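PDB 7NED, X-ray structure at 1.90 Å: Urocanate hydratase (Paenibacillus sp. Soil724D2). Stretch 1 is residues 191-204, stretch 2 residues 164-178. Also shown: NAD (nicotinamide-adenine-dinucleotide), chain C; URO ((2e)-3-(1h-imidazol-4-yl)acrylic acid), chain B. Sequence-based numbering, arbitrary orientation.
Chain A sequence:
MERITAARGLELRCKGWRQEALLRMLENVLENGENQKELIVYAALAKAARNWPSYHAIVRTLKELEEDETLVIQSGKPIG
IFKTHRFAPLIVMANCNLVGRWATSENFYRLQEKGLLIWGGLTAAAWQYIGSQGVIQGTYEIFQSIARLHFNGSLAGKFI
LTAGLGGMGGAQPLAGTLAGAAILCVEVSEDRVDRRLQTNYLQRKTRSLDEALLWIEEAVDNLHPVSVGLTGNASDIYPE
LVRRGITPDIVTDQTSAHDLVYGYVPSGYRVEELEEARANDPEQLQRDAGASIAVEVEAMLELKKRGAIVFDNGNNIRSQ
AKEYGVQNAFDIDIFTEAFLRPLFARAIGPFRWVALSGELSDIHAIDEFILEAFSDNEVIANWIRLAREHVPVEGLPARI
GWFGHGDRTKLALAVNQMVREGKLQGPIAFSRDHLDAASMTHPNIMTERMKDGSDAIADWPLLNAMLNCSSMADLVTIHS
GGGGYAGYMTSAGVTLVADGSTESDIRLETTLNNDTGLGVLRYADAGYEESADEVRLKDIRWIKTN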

# COMPACT_ATOMS: atom_id res chain seq x y z
N ASP A 191 12.27 4.19 -36.19
CA ASP A 191 13.09 4.96 -35.27
C ASP A 191 13.67 4.06 -34.16
O ASP A 191 14.83 4.10 -33.89
N ARG A 192 12.83 3.23 -33.57
CA ARG A 192 13.28 2.33 -32.56
C ARG A 192 14.22 1.30 -33.14
O ARG A 192 15.19 1.03 -32.53
CB ARG A 192 12.18 1.66 -31.79
CG ARG A 192 11.16 2.59 -31.23
CD ARG A 192 11.35 2.93 -29.78
NE ARG A 192 10.15 3.60 -29.35
CZ ARG A 192 9.65 3.67 -28.11
NH1 ARG A 192 8.55 4.37 -27.93
NH2 ARG A 192 10.21 3.10 -27.08
N VAL A 193 13.89 0.73 -34.29
CA VAL A 193 14.83 -0.23 -34.89
C VAL A 193 16.22 0.38 -35.04
O VAL A 193 17.24 -0.23 -34.68
CB VAL A 193 14.30 -0.77 -36.23
CG1 VAL A 193 15.34 -1.67 -36.82
CG2 VAL A 193 13.02 -1.57 -36.04
N ASP A 194 16.29 1.61 -35.57
CA ASP A 194 17.59 2.26 -35.81
C ASP A 194 18.33 2.52 -34.50
O ASP A 194 19.55 2.32 -34.41
CB ASP A 194 17.37 3.59 -36.53
CG ASP A 194 17.18 3.41 -38.00
OD1 ASP A 194 17.89 2.57 -38.58
OD2 ASP A 194 16.32 4.11 -38.57
N ARG A 195 17.62 3.02 -33.49
CA ARG A 195 18.24 3.23 -32.19
C ARG A 195 18.95 1.97 -31.70
O ARG A 195 20.09 2.03 -31.23
CB ARG A 195 17.18 3.70 -31.18
CG ARG A 195 17.75 4.08 -29.82
CD ARG A 195 18.81 5.15 -30.00
NE ARG A 195 19.46 5.57 -28.76
CZ ARG A 195 20.26 6.62 -28.67
NH1 ARG A 195 20.83 6.94 -27.51
NH2 ARG A 195 20.52 7.35 -29.75
N ARG A 196 18.30 0.82 -31.81
CA ARG A 196 18.94 -0.39 -31.29
C ARG A 196 20.10 -0.80 -32.18
O ARG A 196 21.12 -1.30 -31.69
CB ARG A 196 17.93 -1.52 -31.16
CG ARG A 196 16.72 -1.19 -30.26
CD ARG A 196 17.09 -0.47 -28.99
NE ARG A 196 15.90 0.20 -28.49
CZ ARG A 196 15.87 1.34 -27.81
NH1 ARG A 196 14.70 1.86 -27.49
NH2 ARG A 196 16.98 1.95 -27.41
N LEU A 197 19.96 -0.61 -33.49
CA LEU A 197 21.08 -0.88 -34.38
C LEU A 197 22.28 -0.02 -33.99
O LEU A 197 23.40 -0.52 -33.86
CB LEU A 197 20.67 -0.61 -35.83
CG LEU A 197 21.62 -1.14 -36.90
CD1 LEU A 197 21.53 -2.68 -36.95
CD2 LEU A 197 21.34 -0.52 -38.28
N GLN A 198 22.05 1.26 -33.73
CA GLN A 198 23.18 2.15 -33.52
C GLN A 198 23.77 2.05 -32.12
O GLN A 198 24.92 2.45 -31.92
CB GLN A 198 22.76 3.57 -33.86
CG GLN A 198 22.31 3.68 -35.31
CD GLN A 198 22.13 5.11 -35.75
OE1 GLN A 198 22.55 6.04 -35.05
NE2 GLN A 198 21.50 5.31 -36.91
N THR A 199 23.06 1.49 -31.15
CA THR A 199 23.68 1.22 -29.86
C THR A 199 24.21 -0.19 -29.78
O THR A 199 24.69 -0.61 -28.71
CB THR A 199 22.67 1.46 -28.72
OG1 THR A 199 21.60 0.50 -28.80
CG2 THR A 199 22.11 2.83 -28.85
N ASN A 200 24.11 -0.95 -30.87
CA ASN A 200 24.61 -2.32 -30.95
C ASN A 200 23.91 -3.28 -30.01
O ASN A 200 24.48 -4.32 -29.65
CB ASN A 200 26.12 -2.35 -30.73
CG ASN A 200 26.84 -2.04 -31.99
OD1 ASN A 200 26.73 -2.79 -32.95
ND2 ASN A 200 27.49 -0.89 -32.03
N TYR A 201 22.67 -2.97 -29.65
CA TYR A 201 21.83 -4.00 -29.09
C TYR A 201 21.31 -4.92 -30.17
O TYR A 201 20.96 -6.09 -29.89
CB TYR A 201 20.66 -3.37 -28.34
CG TYR A 201 20.94 -3.17 -26.90
CD1 TYR A 201 21.78 -2.15 -26.44
CD2 TYR A 201 20.37 -4.04 -25.96
CE1 TYR A 201 22.00 -1.98 -25.04
CE2 TYR A 201 20.61 -3.90 -24.61
CZ TYR A 201 21.43 -2.87 -24.16
OH TYR A 201 21.63 -2.76 -22.80
N LEU A 202 21.32 -4.44 -31.41
CA LEU A 202 20.74 -5.09 -32.56
C LEU A 202 21.81 -5.24 -33.65
O LEU A 202 22.57 -4.31 -33.91
CB LEU A 202 19.56 -4.27 -33.06
CG LEU A 202 18.80 -4.92 -34.20
CD1 LEU A 202 18.29 -6.26 -33.74
CD2 LEU A 202 17.63 -4.01 -34.64
N GLN A 203 21.84 -6.40 -34.30
CA GLN A 203 22.89 -6.64 -35.29
C GLN A 203 22.47 -6.22 -36.69
O GLN A 203 23.27 -5.63 -37.43
CB GLN A 203 23.29 -8.11 -35.31
CG GLN A 203 24.25 -8.46 -34.17
CD GLN A 203 24.48 -9.96 -34.06
OE1 GLN A 203 23.96 -10.74 -34.86
NE2 GLN A 203 25.28 -10.37 -33.05
N ARG A 204 21.25 -6.57 -37.09
CA ARG A 204 20.76 -6.36 -38.45
C ARG A 204 19.34 -5.82 -38.41
O ARG A 204 18.60 -6.08 -37.47
CB ARG A 204 20.75 -7.65 -39.27
CG ARG A 204 22.10 -8.27 -39.45
CD ARG A 204 22.01 -9.54 -40.29
NE ARG A 204 23.28 -10.24 -40.28
CZ ARG A 204 23.47 -11.47 -40.74
NH1 ARG A 204 22.48 -12.16 -41.30
NH2 ARG A 204 24.66 -12.02 -40.63
PA NAD C . 8.17 0.88 -24.64
O1A NAD C . 6.76 1.42 -24.82
O2A NAD C . 9.40 1.68 -24.54
O5B NAD C . 8.42 0.07 -26.11
C5B NAD C . 7.34 -0.65 -26.55
C4B NAD C . 7.72 -1.02 -28.06
O4B NAD C . 6.71 -1.74 -28.71
C3B NAD C . 7.84 0.37 -28.76
O3B NAD C . 9.03 0.45 -29.44
C2B NAD C . 6.63 0.36 -29.74
O2B NAD C . 6.92 0.95 -30.96
C1B NAD C . 6.55 -1.14 -30.01
N9A NAD C . 5.23 -1.60 -30.44
C8A NAD C . 3.96 -1.20 -30.03
N7A NAD C . 2.99 -1.83 -30.64
C5A NAD C . 3.64 -2.73 -31.48
C6A NAD C . 3.16 -3.68 -32.41
N6A NAD C . 1.84 -3.89 -32.59
N1A NAD C . 4.05 -4.43 -33.13
C2A NAD C . 5.36 -4.15 -32.92
N3A NAD C . 5.95 -3.29 -32.09
C4A NAD C . 5.05 -2.58 -31.38
O3 NAD C . 7.87 -0.24 -23.59
PN NAD C . 9.07 -0.96 -22.83
O1N NAD C . 9.77 -0.29 -21.68
O2N NAD C . 9.85 -1.75 -23.85
O5D NAD C . 8.29 -2.24 -21.98
C5D NAD C . 7.52 -3.11 -22.83
C4D NAD C . 6.76 -4.08 -21.97
O4D NAD C . 7.60 -4.68 -21.00
C3D NAD C . 5.77 -3.11 -21.12
O3D NAD C . 4.47 -3.68 -21.02
C2D NAD C . 6.43 -3.07 -19.69
O2D NAD C . 5.55 -3.03 -18.64
C1D NAD C . 6.85 -4.57 -19.82
N1N NAD C . 7.62 -5.16 -18.71
C2N NAD C . 6.83 -5.32 -17.59
C3N NAD C . 7.33 -5.92 -16.45
C7N NAD C . 6.39 -5.99 -15.24
O7N NAD C . 6.47 -6.83 -14.34
N7N NAD C . 5.44 -4.98 -15.12
C4N NAD C . 8.65 -6.38 -16.50
C5N NAD C . 9.40 -6.21 -17.66
C6N NAD C . 8.86 -5.60 -18.81
OAA URO B . 14.60 -2.71 -15.06
CAI URO B . 13.82 -1.66 -14.98
OAB URO B . 14.22 -0.59 -14.77
CAC URO B . 12.37 -1.83 -15.11
CAD URO B . 11.87 -3.02 -15.32
CAJ URO B . 10.46 -3.00 -15.42
CAF URO B . 9.64 -3.97 -15.92
NAH URO B . 8.35 -3.51 -16.03
CAE URO B . 8.40 -2.27 -15.59
NAG URO B . 9.65 -1.91 -15.22
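Stretch 2 (164-178) GLGGMGGAQPLAGTL

The apolar centre is built on Y201, L174 and L165. Y201 lays one ring face against L174, whose CD2 is 4.1 Å from the centroid of the Y201 ring and 17° off its normal. This is a CH-pi contact. Y201 CD2 also packs on L174 CB at 3.9 Å, and Y201 CE2 reaches A171 CB at 4.3 Å. L174 has chi1 t and chi2 p, and its CA-to-CB bond points toward stretch 1.

L202 extends this centre. Its CD1 lies 3.8 Å from P173 CB, and its CD2 lies 4.1 Å from L165 CD1. One leucine thus touches both the loop and the helix of stretch 2. L165 CD1 is also 4.2 Å from V193 CG2, although V193 points its CA-to-CB bond away.

The backbone shapes this fit. Stretch 2 lies along one side of stretch 1 with its chain running in the same general sense. L165 sits nearest R192, with CA atoms 6.2 Å apart, and G170 sits nearest R196, CA to CA 6.5 Å. Farther on, the CA atoms of Y201 and L174 are 5.3 Å apart. The last pairing steps back by one residue, the CA of L202 lying 5.8 Å from the CA of P173. Together the two stretches bury 599 Å². Stretch 1 enters on a helix that begins earlier in the chain, and N200 is the first residue to leave helical phi/psi. It takes positive phi, 65°, in a Schellman motif. L202 N bonds back to R196 O at 3.2 Å, and Y201 N makes a weak bond to the same R196 O at 3.1 Å. The turn brings Y201 and L202 onto stretch 2. Stretch 2 starts as a loop, takes helical phi/psi from G167 onward, and runs on as a regular helix through P173 and L174 to L178.

The polar edge begins at R196. Its NE donates to L165 O at 2.9 Å, and its NH1 donates to the same L165 O at 3.2 Å, so one carbonyl receives two bonds from one guanidinium. G170 leaves room for this side chain: its CA is 4.0 Å from R196 NE, and an ideal CB would stand 2.7 Å from that NE, a clash.

R192 lies farther out, toward the cofactor. Its NH2 is 3.4 Å from G166 CA and makes a weak hydrogen bond to NAD O2A at 3.0 Å. G167 N donates to the same NAD O2A at 3.1 Å, so the phosphate oxygen joins both stretches. G166 also passes close to NAD, its CA 3.2 Å from NAD O5B; an ideal CB would clash with that oxygen. G169 N donates to NAD O2N at 3.0 Å.

At the other end, water 1 bridges the stretches. It donates to Y201 O at 3.1 Å and is hydrogen-bonded to T177 OG1 at 2.9 Å. The exposed Q203 closes this side, its NE2 4.0 Å from T177 CG2.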

# COMPACT_ATOMS: atom_id res chain seq x y z
N GLY A 164 8.84 -5.73 -30.09
CA GLY A 164 9.04 -4.61 -29.21
C GLY A 164 10.50 -4.31 -28.96
O GLY A 164 11.20 -5.10 -28.32
N LEU A 165 10.97 -3.17 -29.45
CA LEU A 165 12.34 -2.75 -29.19
C LEU A 165 12.37 -1.40 -28.48
O LEU A 165 13.13 -0.50 -28.88
CB LEU A 165 13.13 -2.66 -30.49
CG LEU A 165 13.35 -3.99 -31.22
CD1 LEU A 165 14.09 -3.75 -32.56
CD2 LEU A 165 14.16 -4.93 -30.31
N GLY A 166 11.56 -1.25 -27.44
CA GLY A 166 11.53 -0.05 -26.61
C GLY A 166 12.57 -0.09 -25.51
O GLY A 166 13.62 -0.74 -25.63
N GLY A 167 12.27 0.61 -24.41
CA GLY A 167 13.23 0.70 -23.31
C GLY A 167 13.68 -0.65 -22.78
O GLY A 167 14.88 -0.91 -22.66
N MET A 168 12.71 -1.51 -22.61
CA MET A 168 12.93 -2.82 -22.09
C MET A 168 13.00 -3.84 -23.18
O MET A 168 13.87 -4.63 -23.14
CB MET A 168 11.87 -3.16 -21.08
CG MET A 168 11.75 -2.06 -20.07
SD MET A 168 12.88 -2.27 -18.76
CE MET A 168 14.47 -1.86 -19.36
N GLY A 169 12.08 -3.78 -24.13
CA GLY A 169 12.13 -4.71 -25.27
C GLY A 169 13.43 -4.65 -26.05
O GLY A 169 13.88 -5.66 -26.61
N GLY A 170 14.06 -3.48 -26.09
CA GLY A 170 15.32 -3.35 -26.79
C GLY A 170 16.43 -4.24 -26.26
O GLY A 170 17.42 -4.46 -26.96
N ALA A 171 16.28 -4.78 -25.04
CA ALA A 171 17.28 -5.70 -24.51
C ALA A 171 17.18 -7.09 -25.14
O ALA A 171 18.12 -7.89 -25.01
CB ALA A 171 17.14 -5.84 -22.99
N GLN A 172 16.06 -7.41 -25.75
CA GLN A 172 15.83 -8.79 -26.16
C GLN A 172 16.83 -9.25 -27.22
O GLN A 172 17.30 -10.39 -27.12
CB GLN A 172 14.39 -8.93 -26.67
CG GLN A 172 13.32 -8.74 -25.63
CD GLN A 172 11.96 -8.78 -26.26
OE1 GLN A 172 11.22 -9.76 -26.12
NE2 GLN A 172 11.65 -7.76 -27.07
N PRO A 173 17.15 -8.46 -28.25
CA PRO A 173 18.09 -8.99 -29.26
C PRO A 173 19.44 -9.34 -28.67
O PRO A 173 20.04 -10.35 -29.06
CB PRO A 173 18.18 -7.85 -30.30
CG PRO A 173 17.61 -6.65 -29.62
CD PRO A 173 16.61 -7.15 -28.63
N LEU A 174 19.94 -8.53 -27.73
CA LEU A 174 21.22 -8.85 -27.12
C LEU A 174 21.11 -10.03 -26.16
O LEU A 174 22.00 -10.88 -26.12
CB LEU A 174 21.78 -7.63 -26.42
CG LEU A 174 23.24 -7.68 -26.04
CD1 LEU A 174 24.18 -8.09 -27.24
CD2 LEU A 174 23.61 -6.30 -25.52
N ALA A 175 20.03 -10.10 -25.39
CA ALA A 175 19.83 -11.30 -24.60
C ALA A 175 19.80 -12.52 -25.51
O ALA A 175 20.41 -13.54 -25.20
CB ALA A 175 18.53 -11.20 -23.79
N GLY A 176 19.10 -12.41 -26.64
CA GLY A 176 19.03 -13.54 -27.56
C GLY A 176 20.40 -13.95 -28.07
O GLY A 176 20.79 -15.11 -27.97
N THR A 177 21.18 -13.00 -28.59
CA THR A 177 22.46 -13.42 -29.17
C THR A 177 23.49 -13.81 -28.11
O THR A 177 24.34 -14.69 -28.35
CB THR A 177 23.03 -12.36 -30.10
OG1 THR A 177 23.25 -11.14 -29.38
CG2 THR A 177 22.10 -12.13 -31.30
N LEU A 178 23.45 -13.19 -26.92
CA LEU A 178 24.31 -13.66 -25.84
C LEU A 178 24.05 -15.12 -25.51
O LEU A 178 24.98 -15.84 -25.09
CB LEU A 178 24.11 -12.79 -24.58
CG LEU A 178 24.74 -11.40 -24.69
CD1 LEU A 178 24.29 -10.54 -23.57
CD2 LEU A 178 26.27 -11.44 -24.72
O HOH W 1 22.40 -8.67 -30.65